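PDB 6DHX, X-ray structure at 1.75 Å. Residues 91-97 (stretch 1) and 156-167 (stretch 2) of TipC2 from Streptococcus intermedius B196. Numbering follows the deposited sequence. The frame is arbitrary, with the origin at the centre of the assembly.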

# COMPACT_ATOMS: atom_id res chain seq x y z
N LEU A 91 1.91 4.99 0.57
CA LEU A 91 0.81 4.16 1.08
C LEU A 91 0.64 3.01 0.11
O LEU A 91 0.36 3.24 -1.07
N ILE A 92 0.82 1.77 0.60
CA ILE A 92 0.54 0.56 -0.17
C ILE A 92 -0.74 -0.01 0.41
O ILE A 92 -0.80 -0.28 1.61
N TYR A 93 -1.77 -0.21 -0.41
CA TYR A 93 -2.97 -0.82 0.13
C TYR A 93 -3.57 -1.80 -0.86
O TYR A 93 -3.29 -1.78 -2.06
N PHE A 94 -4.40 -2.69 -0.31
CA PHE A 94 -5.06 -3.63 -1.18
C PHE A 94 -6.38 -4.01 -0.54
O PHE A 94 -6.60 -3.79 0.66
N GLU A 95 -7.26 -4.54 -1.38
CA GLU A 95 -8.64 -4.84 -0.99
C GLU A 95 -9.03 -6.20 -1.53
O GLU A 95 -8.60 -6.61 -2.62
N LYS A 96 -9.83 -6.92 -0.75
CA LYS A 96 -10.25 -8.28 -1.03
C LYS A 96 -11.70 -8.43 -0.62
O LYS A 96 -12.11 -7.94 0.44
N GLU A 97 -12.48 -9.10 -1.45
CA GLU A 97 -13.84 -9.37 -1.03
C GLU A 97 -13.82 -10.42 0.09
O GLU A 97 -13.07 -11.40 0.01
N ALA A 156 -1.29 -13.39 6.64
CA ALA A 156 -1.09 -14.13 5.40
C ALA A 156 -1.41 -13.26 4.18
O ALA A 156 -0.70 -13.34 3.17
N HIS A 157 -2.48 -12.45 4.24
CA HIS A 157 -2.82 -11.55 3.14
C HIS A 157 -1.71 -10.52 2.92
O HIS A 157 -1.31 -10.25 1.77
N TYR A 158 -1.19 -9.96 4.01
CA TYR A 158 -0.10 -9.00 3.91
C TYR A 158 1.14 -9.64 3.28
O TYR A 158 1.76 -9.07 2.38
N GLU A 159 1.49 -10.85 3.74
CA GLU A 159 2.64 -11.55 3.17
C GLU A 159 2.44 -11.80 1.68
O GLU A 159 3.35 -11.61 0.88
N LYS A 160 1.24 -12.21 1.30
CA LYS A 160 0.98 -12.57 -0.09
C LYS A 160 1.02 -11.36 -1.01
O LYS A 160 1.60 -11.42 -2.11
N ILE A 161 0.40 -10.25 -0.61
CA ILE A 161 0.27 -9.11 -1.50
C ILE A 161 1.41 -8.13 -1.32
O ILE A 161 1.97 -7.64 -2.31
N VAL A 162 1.72 -7.73 -0.08
CA VAL A 162 2.78 -6.72 0.06
C VAL A 162 4.15 -7.35 -0.17
O VAL A 162 4.96 -6.82 -0.92
N ASN A 163 4.44 -8.46 0.52
CA ASN A 163 5.81 -8.98 0.39
C ASN A 163 6.02 -9.73 -0.92
O ASN A 163 6.98 -9.45 -1.65
N GLN A 164 5.14 -10.67 -1.24
CA GLN A 164 5.35 -11.58 -2.36
C GLN A 164 4.88 -10.99 -3.68
O GLN A 164 5.12 -11.59 -4.75
N LYS A 165 4.26 -9.82 -3.66
CA LYS A 165 3.83 -9.23 -4.92
C LYS A 165 4.40 -7.82 -5.06
O LYS A 165 5.28 -7.60 -5.92
N VAL A 166 3.95 -6.87 -4.24
CA VAL A 166 4.37 -5.47 -4.43
C VAL A 166 5.87 -5.32 -4.24
O VAL A 166 6.56 -4.71 -5.08
N LEU A 167 6.41 -5.83 -3.13
CA LEU A 167 7.83 -5.61 -2.88
C LEU A 167 8.68 -6.51 -3.77
O LEU A 167 9.79 -6.13 -4.18

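The strand 91-97 crosses the helix 156-167 with an angle of 125° between their N-to-C directions and a closest axial approach of 9.3 Å. That spacing leaves room for one layer of side chains, and the pair buries 397 Å² summed over both sides. The alternation of the strand decides what enters this layer: the CA-to-CB bonds of Ile-92, Phe-94 and Lys-96 point toward the helix, whereas Tyr-93 points away and makes no contact with it.

Phe-94 is the main bump, with 105 Å² covered by the helix. Its chi1 of 61° (p) and chi2 of -88° send the ring into a hollow lined by His-157, Tyr-158, Ile-161 and Val-162. Ile-161, in the m, m rotamer, covers one face of the ring: its CB lies 3.8 Å from the centroid of the Phe-94 ring and only 7° off the ring normal, the geometry of a CH-pi contact. Its CG2 also reaches CD1 of Phe-94 at 3.6 Å. Farther round the ring, CE1 of Phe-94 meets CG2 of Val-162 at 3.9 Å, an oblique approach. The ring tip reaches the helix backbone, with CZ of Phe-94 3.5 Å from O of His-157 and 3.9 Å from N of Tyr-158. That carbonyl already accepts the helical hydrogen bond from N of Ile-161 (2.9 Å), so the aromatic carbon packs beside a paired polar group. Tyr-158 itself points its CB away, which explains how its backbone can line the hollow while its side chain stays outside.

Ile-92 (m, t) supplies a smaller bump. Its CG2 fits between two valines, 4.1 Å from CG2 of Val-162 and 4.2 Å from CG2 of Val-166. Both valines have chi1 in the t well, but the CB of Val-162 points sideways and that of Val-166 toward the strand. CG2 of Val-162 thus touches both Ile-92 and Phe-94, joining the two pockets. Along this part of the helix, a wider pi-type turn spans 159-167; within it, N of Val-166 bonds to O of Ile-161 at 2.9 Å.

At the other end, Lys-96 lays its aliphatic chain against His-157. Its chi1 and chi2 are t, but chi3 is off-well at 98°, and CE of Lys-96 comes within 3.4 Å of CE1 of His-157, obliquely to the imidazole. NZ of Lys-96 instead hydrogen-bonds to O of Glu-97 at 2.8 Å, while ND1 of His-157 is satisfied elsewhere in the structure. No hydrogen bond crosses between the stretches, so their direct contact rests on packing.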

# COMPACT_ATOMS: atom_id res chain seq x y z
CB LEU A 91 -0.48 4.97 1.18
CG LEU A 91 -1.70 4.06 1.36
CD1 LEU A 91 -1.70 3.46 2.82
CD2 LEU A 91 -2.94 4.87 1.12
CB ILE A 92 1.69 -0.46 -0.05
CG1 ILE A 92 3.00 0.15 -0.61
CG2 ILE A 92 1.29 -1.82 -0.71
CD1 ILE A 92 4.25 -0.63 -0.11
CB TYR A 93 -4.01 0.23 0.57
CG TYR A 93 -4.69 1.02 -0.52
CD1 TYR A 93 -4.09 2.16 -1.06
CD2 TYR A 93 -5.95 0.64 -0.98
CE1 TYR A 93 -4.74 2.91 -2.06
CE2 TYR A 93 -6.60 1.35 -1.97
CZ TYR A 93 -6.00 2.49 -2.52
OH TYR A 93 -6.67 3.22 -3.50
CB PHE A 94 -4.21 -4.87 -1.46
CG PHE A 94 -3.85 -5.69 -0.21
CD1 PHE A 94 -2.70 -5.39 0.53
CD2 PHE A 94 -4.62 -6.78 0.18
CE1 PHE A 94 -2.32 -6.15 1.65
CE2 PHE A 94 -4.26 -7.54 1.30
CZ PHE A 94 -3.09 -7.25 2.02
CB GLU A 95 -9.64 -3.77 -1.50
CG GLU A 95 -9.31 -2.31 -1.12
CD GLU A 95 -10.44 -1.32 -1.46
OE1 GLU A 95 -11.41 -1.72 -2.14
OE2 GLU A 95 -10.35 -0.14 -1.04
CB LYS A 96 -9.38 -9.29 -0.27
CG LYS A 96 -9.56 -10.75 -0.72
CD LYS A 96 -8.79 -11.69 0.19
CE LYS A 96 -9.72 -12.29 1.24
NZ LYS A 96 -10.85 -13.05 0.64
CB GLU A 97 -14.68 -9.84 -2.22
CG GLU A 97 -16.17 -9.86 -1.90
CD GLU A 97 -16.98 -10.68 -2.90
OE1 GLU A 97 -16.37 -11.49 -3.64
OE2 GLU A 97 -18.23 -10.54 -2.91
CB ALA A 156 -1.92 -15.41 5.41
CB HIS A 157 -4.16 -10.83 3.42
CG HIS A 157 -5.35 -11.73 3.34
ND1 HIS A 157 -5.62 -12.52 2.24
CD2 HIS A 157 -6.35 -11.98 4.23
CE1 HIS A 157 -6.72 -13.22 2.46
NE2 HIS A 157 -7.19 -12.91 3.65
CB TYR A 158 0.22 -8.46 5.32
CG TYR A 158 1.38 -7.50 5.27
CD1 TYR A 158 1.15 -6.15 5.03
CD2 TYR A 158 2.68 -7.95 5.42
CE1 TYR A 158 2.19 -5.25 4.95
CE2 TYR A 158 3.77 -7.05 5.32
CZ TYR A 158 3.50 -5.70 5.10
OH TYR A 158 4.54 -4.79 5.01
CB GLU A 159 2.88 -12.87 3.92
CG GLU A 159 3.87 -13.83 3.27
CD GLU A 159 5.30 -13.31 3.24
OE1 GLU A 159 5.67 -12.44 4.07
OE2 GLU A 159 6.09 -13.82 2.41
CB LYS A 160 -0.38 -13.25 -0.17
CG LYS A 160 -0.71 -13.75 -1.58
CD LYS A 160 -2.09 -14.44 -1.51
CE LYS A 160 -2.68 -14.65 -2.90
NZ LYS A 160 -1.76 -15.40 -3.78
CB ILE A 161 -1.08 -8.40 -1.30
CG1 ILE A 161 -2.23 -9.38 -1.58
CG2 ILE A 161 -1.14 -7.10 -2.18
CD1 ILE A 161 -2.22 -9.99 -3.01
CB VAL A 162 2.74 -6.00 1.43
CG1 VAL A 162 3.97 -5.02 1.57
CG2 VAL A 162 1.43 -5.20 1.57
CB ASN A 163 6.13 -9.87 1.59
CG ASN A 163 6.37 -9.04 2.85
OD1 ASN A 163 6.68 -7.85 2.75
ND2 ASN A 163 6.27 -9.65 4.01
CB GLN A 164 4.63 -12.93 -2.09
CG GLN A 164 5.27 -13.73 -0.93
CD GLN A 164 6.79 -13.63 -0.98
OE1 GLN A 164 7.41 -13.86 -2.04
NE2 GLN A 164 7.40 -13.25 0.14
CB LYS A 165 2.30 -9.25 -5.03
CG LYS A 165 1.77 -8.87 -6.42
CD LYS A 165 0.27 -9.22 -6.48
CE LYS A 165 -0.33 -8.85 -7.81
NZ LYS A 165 0.25 -9.66 -8.95
CB VAL A 166 3.63 -4.53 -3.47
CG1 VAL A 166 4.20 -3.09 -3.60
CG2 VAL A 166 2.10 -4.57 -3.73
CB LEU A 167 8.18 -5.81 -1.40
CG LEU A 167 7.55 -4.78 -0.44
CD1 LEU A 167 7.99 -5.06 1.02
CD2 LEU A 167 7.94 -3.31 -0.84